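Local coordinates for protease LasA (Pseudomonas aeruginosa, PDB 3IT5), which cleaves the pentaglycine cross-links of staphylococcal cell-wall peptidoglycan and degrades host elastin as a secreted, zinc-dependent M23 endopeptidase, at residues A47-A53 with D96-Y102; L62-Q66 with N107-E112. The contacts are given in a common frame with arbitrary orientation. Numbering follows the deposited sequence.

Contact 1 (A47-A53 with D96-Y102); sequences ATYSVVA and DTKLGVY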
ATOM      1  N   ALA A  47      -8.933  13.052 -10.839  1.00  5.92           N
ATOM      2  CA  ALA A  47      -8.600  13.473  -9.481  1.00  5.94           C
ATOM      3  C   ALA A  47      -7.942  12.330  -8.718  1.00  5.69           C
ATOM      4  O   ALA A  47      -8.345  11.174  -8.855  1.00  6.01           O
ATOM      5  CB  ALA A  47      -9.859  13.952  -8.753  1.00  5.79           C
ATOM      6  N   THR A  48      -6.916  12.650  -7.936  1.00  5.66           N
ATOM      7  CA  THR A  48      -6.214  11.647  -7.135  1.00  5.68           C
ATOM      8  C   THR A  48      -6.217  12.012  -5.654  1.00  5.83           C
ATOM      9  O   THR A  48      -6.481  13.161  -5.284  1.00  5.99           O
ATOM     10  CB  THR A  48      -4.761  11.422  -7.604  1.00  5.67           C
ATOM     11  OG1 THR A  48      -3.963  12.569  -7.289  1.00  5.04           O
ATOM     12  CG2 THR A  48      -4.699  11.133  -9.111  1.00  5.53           C
ATOM     13  N   TYR A  49      -5.898  11.031  -4.816  1.00  5.67           N
ATOM     14  CA  TYR A  49      -6.122  11.162  -3.381  1.00  5.95           C
ATOM     15  C   TYR A  49      -4.885  10.885  -2.528  1.00  5.72           C
ATOM     16  O   TYR A  49      -3.839  10.485  -3.043  1.00  5.53           O
ATOM     17  CB  TYR A  49      -7.343  10.318  -2.972  1.00  5.88           C
ATOM     18  CG  TYR A  49      -8.615  10.838  -3.615  1.00  6.85           C
ATOM     19  CD1 TYR A  49      -9.372  11.832  -2.995  1.00  6.96           C
ATOM     20  CD2 TYR A  49      -9.041  10.366  -4.865  1.00  7.45           C
ATOM     21  CE1 TYR A  49     -10.529  12.333  -3.584  1.00  7.89           C
ATOM     22  CE2 TYR A  49     -10.198  10.864  -5.468  1.00  7.80           C
ATOM     23  CZ  TYR A  49     -10.936  11.843  -4.818  1.00  7.79           C
ATOM     24  OH  TYR A  49     -12.080  12.340  -5.395  1.00  8.45           O
ATOM     25  N   SER A  50      -5.013  11.121  -1.224  1.00  5.72           N
ATOM     26  CA  SER A  50      -3.859  11.155  -0.322  1.00  5.49           C
ATOM     27  C   SER A  50      -3.356   9.773   0.085  1.00  5.39           C
ATOM     28  O   SER A  50      -4.128   8.937   0.574  1.00  5.44           O
ATOM     29  CB  SER A  50      -4.188  11.988   0.922  1.00  5.71           C
ATOM     30  OG  SER A  50      -4.600  13.296   0.549  1.00  5.47           O
ATOM     31  N   VAL A  51      -2.058   9.545  -0.133  1.00  4.90           N
ATOM     32  CA  VAL A  51      -1.357   8.380   0.403  1.00  4.50           C
ATOM     33  C   VAL A  51      -0.685   8.758   1.736  1.00  4.59           C
ATOM     34  O   VAL A  51       0.024   9.765   1.823  1.00  4.45           O
ATOM     35  CB  VAL A  51      -0.289   7.836  -0.585  1.00  4.69           C
ATOM     36  CG1 VAL A  51       0.457   6.643   0.020  1.00  4.17           C
ATOM     37  CG2 VAL A  51      -0.921   7.446  -1.928  1.00  3.92           C
ATOM     38  N   VAL A  52      -0.923   7.955   2.769  1.00  4.27           N
ATOM     39  CA  VAL A  52      -0.327   8.195   4.083  1.00  4.27           C
ATOM     40  C   VAL A  52       0.565   7.032   4.513  1.00  4.15           C
ATOM     41  O   VAL A  52       0.418   5.900   4.022  1.00  3.77           O
ATOM     42  CB  VAL A  52      -1.393   8.477   5.186  1.00  4.28           C
ATOM     43  CG1 VAL A  52      -2.360   9.590   4.761  1.00  4.46           C
ATOM     44  CG2 VAL A  52      -2.153   7.209   5.546  1.00  4.42           C
ATOM     45  N   ALA A  53       1.483   7.320   5.434  1.00  4.24           N
ATOM     46  CA  ALA A  53       2.347   6.304   6.022  1.00  4.11           C
ATOM     47  C   ALA A  53       1.524   5.220   6.706  1.00  4.18           C
ATOM     48  O   ALA A  53       0.619   5.505   7.496  1.00  4.22           O
ATOM     49  CB  ALA A  53       3.324   6.933   7.009  1.00  4.23           C
ATOM     50  N   ASP A  96      -0.491   7.425   9.259  1.00  5.18           N
ATOM     51  CA  ASP A  96      -1.472   8.455   8.899  1.00  5.50           C
ATOM     52  C   ASP A  96      -0.852   9.828   8.593  1.00  5.54           C
ATOM     53  O   ASP A  96      -1.571  10.826   8.505  1.00  5.67           O
ATOM     54  CB  ASP A  96      -2.582   8.565   9.961  1.00  5.68           C
ATOM     55  CG  ASP A  96      -3.966   8.761   9.356  1.00  5.98           C
ATOM     56  OD1 ASP A  96      -4.223   8.251   8.244  1.00  5.85           O
ATOM     57  OD2 ASP A  96      -4.809   9.410  10.011  1.00  6.41           O
ATOM     58  N   THR A  97       0.471   9.877   8.427  1.00  5.69           N
ATOM     59  CA  THR A  97       1.140  11.101   7.976  1.00  5.67           C
ATOM     60  C   THR A  97       1.074  11.158   6.454  1.00  5.63           C
ATOM     61  O   THR A  97       1.596  10.275   5.777  1.00  5.67           O
ATOM     62  CB  THR A  97       2.619  11.185   8.438  1.00  5.83           C
ATOM     63  OG1 THR A  97       2.683  11.257   9.868  1.00  5.70           O
ATOM     64  CG2 THR A  97       3.296  12.428   7.849  1.00  6.02           C
ATOM     65  N   LYS A  98       0.439  12.199   5.917  1.00  5.49           N
ATOM     66  CA  LYS A  98       0.299  12.325   4.468  1.00  5.25           C
ATOM     67  C   LYS A  98       1.658  12.442   3.783  1.00  4.92           C
ATOM     68  O   LYS A  98       2.427  13.360   4.062  1.00  4.91           O
ATOM     69  CB  LYS A  98      -0.611  13.503   4.099  1.00  5.09           C
ATOM     70  CG  LYS A  98      -0.750  13.738   2.598  1.00  4.79           C
ATOM     71  CD  LYS A  98      -1.884  14.715   2.294  1.00  4.28           C
ATOM     72  CE  LYS A  98      -1.907  15.112   0.816  1.00  3.64           C
ATOM     73  NZ  LYS A  98      -3.146  15.887   0.493  1.00  3.66           N
ATOM     74  N   LEU A  99       1.938  11.498   2.888  1.00  4.87           N
ATOM     75  CA  LEU A  99       3.201  11.460   2.144  1.00  4.39           C
ATOM     76  C   LEU A  99       3.100  12.214   0.824  1.00  4.37           C
ATOM     77  O   LEU A  99       4.114  12.651   0.268  1.00  4.23           O
ATOM     78  CB  LEU A  99       3.611  10.009   1.874  1.00  4.34           C
ATOM     79  CG  LEU A  99       3.680   9.045   3.065  1.00  4.23           C
ATOM     80  CD1 LEU A  99       4.178   7.672   2.613  1.00  3.92           C
ATOM     81  CD2 LEU A  99       4.571   9.598   4.170  1.00  4.11           C
ATOM     82  N   GLY A 100       1.872  12.343   0.321  1.00  4.09           N
ATOM     83  CA  GLY A 100       1.602  13.020  -0.940  1.00  3.79           C
ATOM     84  C   GLY A 100       0.295  12.544  -1.549  1.00  4.14           C
ATOM     85  O   GLY A 100      -0.721  12.405  -0.856  1.00  3.81           O
ATOM     86  N   VAL A 101       0.324  12.296  -2.854  1.00  3.93           N
ATOM     87  CA  VAL A 101      -0.823  11.742  -3.571  1.00  4.23           C
ATOM     88  C   VAL A 101      -0.326  10.657  -4.505  1.00  4.31           C
ATOM     89  O   VAL A 101       0.874  10.598  -4.795  1.00  4.45           O
ATOM     90  CB  VAL A 101      -1.578  12.826  -4.394  1.00  4.28           C
ATOM     91  CG1 VAL A 101      -2.347  13.781  -3.478  1.00  4.11           C
ATOM     92  CG2 VAL A 101      -0.613  13.608  -5.293  1.00  4.32           C
ATOM     93  N   TYR A 102      -1.222   9.784  -4.965  1.00  4.39           N
ATOM     94  CA  TYR A 102      -0.861   8.931  -6.091  1.00  4.35           C
ATOM     95  C   TYR A 102      -1.005   9.730  -7.382  1.00  4.34           C
ATOM     96  O   TYR A 102      -1.798  10.670  -7.452  1.00  4.28           O
ATOM     97  CB  TYR A 102      -1.608   7.586  -6.106  1.00  4.44           C
ATOM     98  CG  TYR A 102      -3.121   7.621  -6.187  1.00  4.42           C
ATOM     99  CD1 TYR A 102      -3.774   7.762  -7.411  1.00  4.65           C
ATOM    100  CD2 TYR A 102      -3.900   7.448  -5.044  1.00  4.34           C
ATOM    101  CE1 TYR A 102      -5.166   7.769  -7.491  1.00  4.75           C
ATOM    102  CE2 TYR A 102      -5.294   7.449  -5.111  1.00  4.68           C
ATOM    103  CZ  TYR A 102      -5.918   7.611  -6.334  1.00  5.02           C
ATOM    104  OH  TYR A 102      -7.290   7.615  -6.404  1.00  5.07           O
TER
HETATM  105  O   HOH W   1      -8.259   8.573  -8.617  1.00  6.84           O
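Strands 50-52 and 98-102 pair antiparallel, with a classic beta bulge, in the mainly antiparallel beta domain of this M23 peptidase. Before the strand proper, Ala47 O accepts from a water (2.6 Å) that in turn accepts from Tyr102 OH (2.6 Å). Thr48 suits its place twice over: its OG1 donates to Tyr102 O (2.9 Å), while its CB lies over the Tyr102 ring in a CH-pi contact, 4.0 Å from the centroid. Tyr49 O receives a weak hydrogen bond from Tyr102 N (3.3 Å). At Ser50, a small hydroxyl gives the fully extended Lys98 side chain an acceptor, NZ to OG 3.0 Å. Val51 faces both Leu99 and Gly100: its N donates to Gly100 O (3.2 Å) and its O accepts from Leu99 N (2.8 Å). The side chain of Val51 packs on Tyr79, Met82 and Trp17, a setting fit for a branched apolar residue. Gly100 has phi 156° and psi -136°, where a CB would collide with the preceding carbonyl oxygen. The extra residue shifts the register, so Val52 pairs with Lys98. Beyond the strand, Ala53 N donates to Thr97 O at 3.0 Å and Ala53 O accepts from Asp96 N at 2.8 Å.

Contact 2 (L62-Q66 with N107-E112); sequences LSRCQ and NTALCE
Cys65 reaches across to Cys111 and overlaps the end of a short helix, its CB 3.2 Å from Thr108 O. The two SG atoms are bonded at 2.0 Å, with chi3 -80°, both chi1 angles p (82° and 86°) and the CA atoms 6.0 Å apart. Residues 63-66 form a type I beta turn, with Gln66 N donating to Ser63 O (3.3 Å); Leu62 and Ser63 both face Gln66 in a classic beta bulge. The disulfide thus ties the hairpin between strands 57-63 and 66-70 to the chain leaving helix 106-109, within the M23 peptidase domain. Residues 107-109 are helical, Leu110 leaves helical angles (-124/46), and Cys111 N donates to Thr108 O (3.0 Å). Ser63, chi1 p, suits the turn because its OG accepts from Cys65 N (3.3 Å), an ST turn, and donates to Glu112 OE2 in a very short 2.5 Å bond. Glu112 (m, t, then 85°) curls its carboxylate to that hydroxyl. The long Arg64 side chain (p, t, m) reaches Thr108, one guanidinium face on CG2, and NH2 makes a weak 2.8 Å hydrogen bond to Thr108 OG1, which is also hydrogen-bonded to Asn105 OD1. The OE1 of Gln66, chi1 t, is hydrogen-bonded to Asn78 ND2.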
ATOM      1  N   LEU A  62      13.073   8.616  -2.517  1.00  7.88           N
ATOM      2  CA  LEU A  62      13.934   8.021  -3.544  1.00  8.15           C
ATOM      3  C   LEU A  62      13.860   8.781  -4.868  1.00  7.99           C
ATOM      4  O   LEU A  62      14.829   8.817  -5.625  1.00  7.77           O
ATOM      5  CB  LEU A  62      13.575   6.542  -3.748  1.00  8.22           C
ATOM      6  CG  LEU A  62      14.077   5.582  -2.660  1.00  8.64           C
ATOM      7  CD1 LEU A  62      13.070   4.480  -2.358  1.00  8.85           C
ATOM      8  CD2 LEU A  62      15.428   4.995  -3.038  1.00  9.50           C
ATOM      9  N   SER A  63      12.703   9.387  -5.131  1.00  8.09           N
ATOM     10  CA  SER A  63      12.461  10.162  -6.343  1.00  7.95           C
ATOM     11  C   SER A  63      11.133  10.905  -6.202  1.00  7.89           C
ATOM     12  O   SER A  63      10.413  10.704  -5.221  1.00  7.74           O
ATOM     13  CB  SER A  63      12.417   9.245  -7.569  1.00  8.08           C
ATOM     14  OG  SER A  63      11.230   8.469  -7.580  1.00  8.38           O
ATOM     15  N   ARG A  64      10.804  11.738  -7.188  1.00  7.76           N
ATOM     16  CA  ARG A  64       9.528  12.478  -7.211  1.00  7.61           C
ATOM     17  C   ARG A  64       8.288  11.572  -7.152  1.00  7.40           C
ATOM     18  O   ARG A  64       7.182  12.037  -6.859  1.00  7.38           O
ATOM     19  CB  ARG A  64       9.458  13.398  -8.445  1.00  7.91           C
ATOM     20  CG  ARG A  64       9.379  12.687  -9.802  1.00  8.16           C
ATOM     21  CD  ARG A  64       9.596  13.655 -10.970  1.00  9.01           C
ATOM     22  NE  ARG A  64       8.421  14.490 -11.221  1.00  9.25           N
ATOM     23  CZ  ARG A  64       7.569  14.324 -12.229  1.00  9.06           C
ATOM     24  NH1 ARG A  64       7.755  13.361 -13.122  1.00  7.85           N
ATOM     25  NH2 ARG A  64       6.528  15.136 -12.352  1.00  9.68           N
ATOM     26  N   CYS A  65       8.482  10.283  -7.427  1.00  7.16           N
ATOM     27  CA  CYS A  65       7.373   9.340  -7.515  1.00  6.85           C
ATOM     28  C   CYS A  65       7.511   8.088  -6.634  1.00  6.60           C
ATOM     29  O   CYS A  65       6.740   7.133  -6.782  1.00  6.12           O
ATOM     30  CB  CYS A  65       7.145   8.951  -8.980  1.00  7.02           C
ATOM     31  SG  CYS A  65       8.218   7.665  -9.637  1.00  7.42           S
ATOM     32  N   GLN A  66       8.476   8.097  -5.713  1.00  6.06           N
ATOM     33  CA  GLN A  66       8.686   6.944  -4.827  1.00  6.00           C
ATOM     34  C   GLN A  66       9.185   7.322  -3.437  1.00  5.99           C
ATOM     35  O   GLN A  66      10.075   8.169  -3.293  1.00  5.91           O
ATOM     36  CB  GLN A  66       9.630   5.914  -5.460  1.00  5.78           C
ATOM     37  CG  GLN A  66       9.486   4.515  -4.859  1.00  5.50           C
ATOM     38  CD  GLN A  66      10.353   3.460  -5.524  1.00  5.35           C
ATOM     39  OE1 GLN A  66       9.931   2.309  -5.671  1.00  5.53           O
ATOM     40  NE2 GLN A  66      11.570   3.833  -5.909  1.00  3.97           N
ATOM     41  N   ASN A 107       3.208  10.024 -16.702  1.00  4.62           N
ATOM     42  CA  ASN A 107       4.568  10.528 -16.809  1.00  4.91           C
ATOM     43  C   ASN A 107       5.250  10.500 -15.447  1.00  4.97           C
ATOM     44  O   ASN A 107       6.343   9.942 -15.294  1.00  4.75           O
ATOM     45  CB  ASN A 107       4.545  11.947 -17.394  1.00  5.04           C
ATOM     46  CG  ASN A 107       3.474  12.119 -18.479  1.00  5.81           C
ATOM     47  OD1 ASN A 107       2.276  11.913 -18.238  1.00  6.59           O
ATOM     48  ND2 ASN A 107       3.901  12.489 -19.670  1.00  6.75           N
ATOM     49  N   THR A 108       4.585  11.095 -14.462  1.00  4.87           N
ATOM     50  CA  THR A 108       5.055  11.062 -13.082  1.00  4.98           C
ATOM     51  C   THR A 108       4.908   9.651 -12.519  1.00  4.94           C
ATOM     52  O   THR A 108       5.831   9.139 -11.887  1.00  4.73           O
ATOM     53  CB  THR A 108       4.311  12.080 -12.211  1.00  4.89           C
ATOM     54  OG1 THR A 108       4.384  13.370 -12.836  1.00  4.87           O
ATOM     55  CG2 THR A 108       4.927  12.159 -10.815  1.00  4.92           C
ATOM     56  N   ALA A 109       3.761   9.024 -12.789  1.00  4.85           N
ATOM     57  CA  ALA A 109       3.465   7.663 -12.330  1.00  5.44           C
ATOM     58  C   ALA A 109       4.588   6.663 -12.602  1.00  5.46           C
ATOM     59  O   ALA A 109       4.777   5.700 -11.849  1.00  5.72           O
ATOM     60  CB  ALA A 109       2.154   7.170 -12.940  1.00  5.24           C
ATOM     61  N   LEU A 110       5.331   6.897 -13.677  1.00  5.58           N
ATOM     62  CA  LEU A 110       6.399   5.990 -14.064  1.00  5.99           C
ATOM     63  C   LEU A 110       7.737   6.720 -14.172  1.00  6.16           C
ATOM     64  O   LEU A 110       8.477   6.525 -15.130  1.00  6.28           O
ATOM     65  CB  LEU A 110       6.040   5.270 -15.378  1.00  5.70           C
ATOM     66  CG  LEU A 110       4.716   4.492 -15.417  1.00  5.49           C
ATOM     67  CD1 LEU A 110       4.368   4.112 -16.833  1.00  5.25           C
ATOM     68  CD2 LEU A 110       4.737   3.248 -14.517  1.00  5.67           C
ATOM     69  N   CYS A 111       8.046   7.550 -13.174  1.00  6.94           N
ATOM     70  CA  CYS A 111       9.326   8.278 -13.129  1.00  7.50           C
ATOM     71  C   CYS A 111      10.536   7.337 -13.050  1.00  7.25           C
ATOM     72  O   CYS A 111      11.639   7.675 -13.504  1.00  6.95           O
ATOM     73  CB  CYS A 111       9.346   9.287 -11.968  1.00  7.70           C
ATOM     74  SG  CYS A 111       9.856   8.648 -10.341  1.00  9.97           S
ATOM     75  N   GLU A 112      10.322   6.156 -12.474  1.00  7.15           N
ATOM     76  CA  GLU A 112      11.393   5.171 -12.336  1.00  7.17           C
ATOM     77  C   GLU A 112      11.119   3.914 -13.158  1.00  6.91           C
ATOM     78  O   GLU A 112      11.578   2.828 -12.815  1.00  6.57           O
ATOM     79  CB  GLU A 112      11.646   4.844 -10.857  1.00  7.51           C
ATOM     80  CG  GLU A 112      12.380   5.955 -10.114  1.00  7.69           C
ATOM     81  CD  GLU A 112      12.608   5.641  -8.653  1.00  8.11           C
ATOM     82  OE1 GLU A 112      13.609   4.963  -8.328  1.00  8.87           O
ATOM     83  OE2 GLU A 112      11.795   6.089  -7.823  1.00  7.51           O
TER

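The two contacts interleave along the chain: strand 50-52 of contact 1 is followed by strand 57-63 of contact 2, and strand 98-102 by helix 106-109. Their centres lie 14 Å apart and their nearest atoms about 7 Å, so they do not touch, yet both reach the same sheet and both pack on strand 75-83, which carries His81. Each borders the active site. In contact 1 the Tyr102 side chain is about 5 Å from those of His81 and His120, the inferred proton donors/acceptors, and about 11 Å from the zinc. In contact 2, Ala109 O accepts a hydrogen bond from His81 ND1, while the Gln66 side chain is about 6 Å from that of the zinc ligand His122.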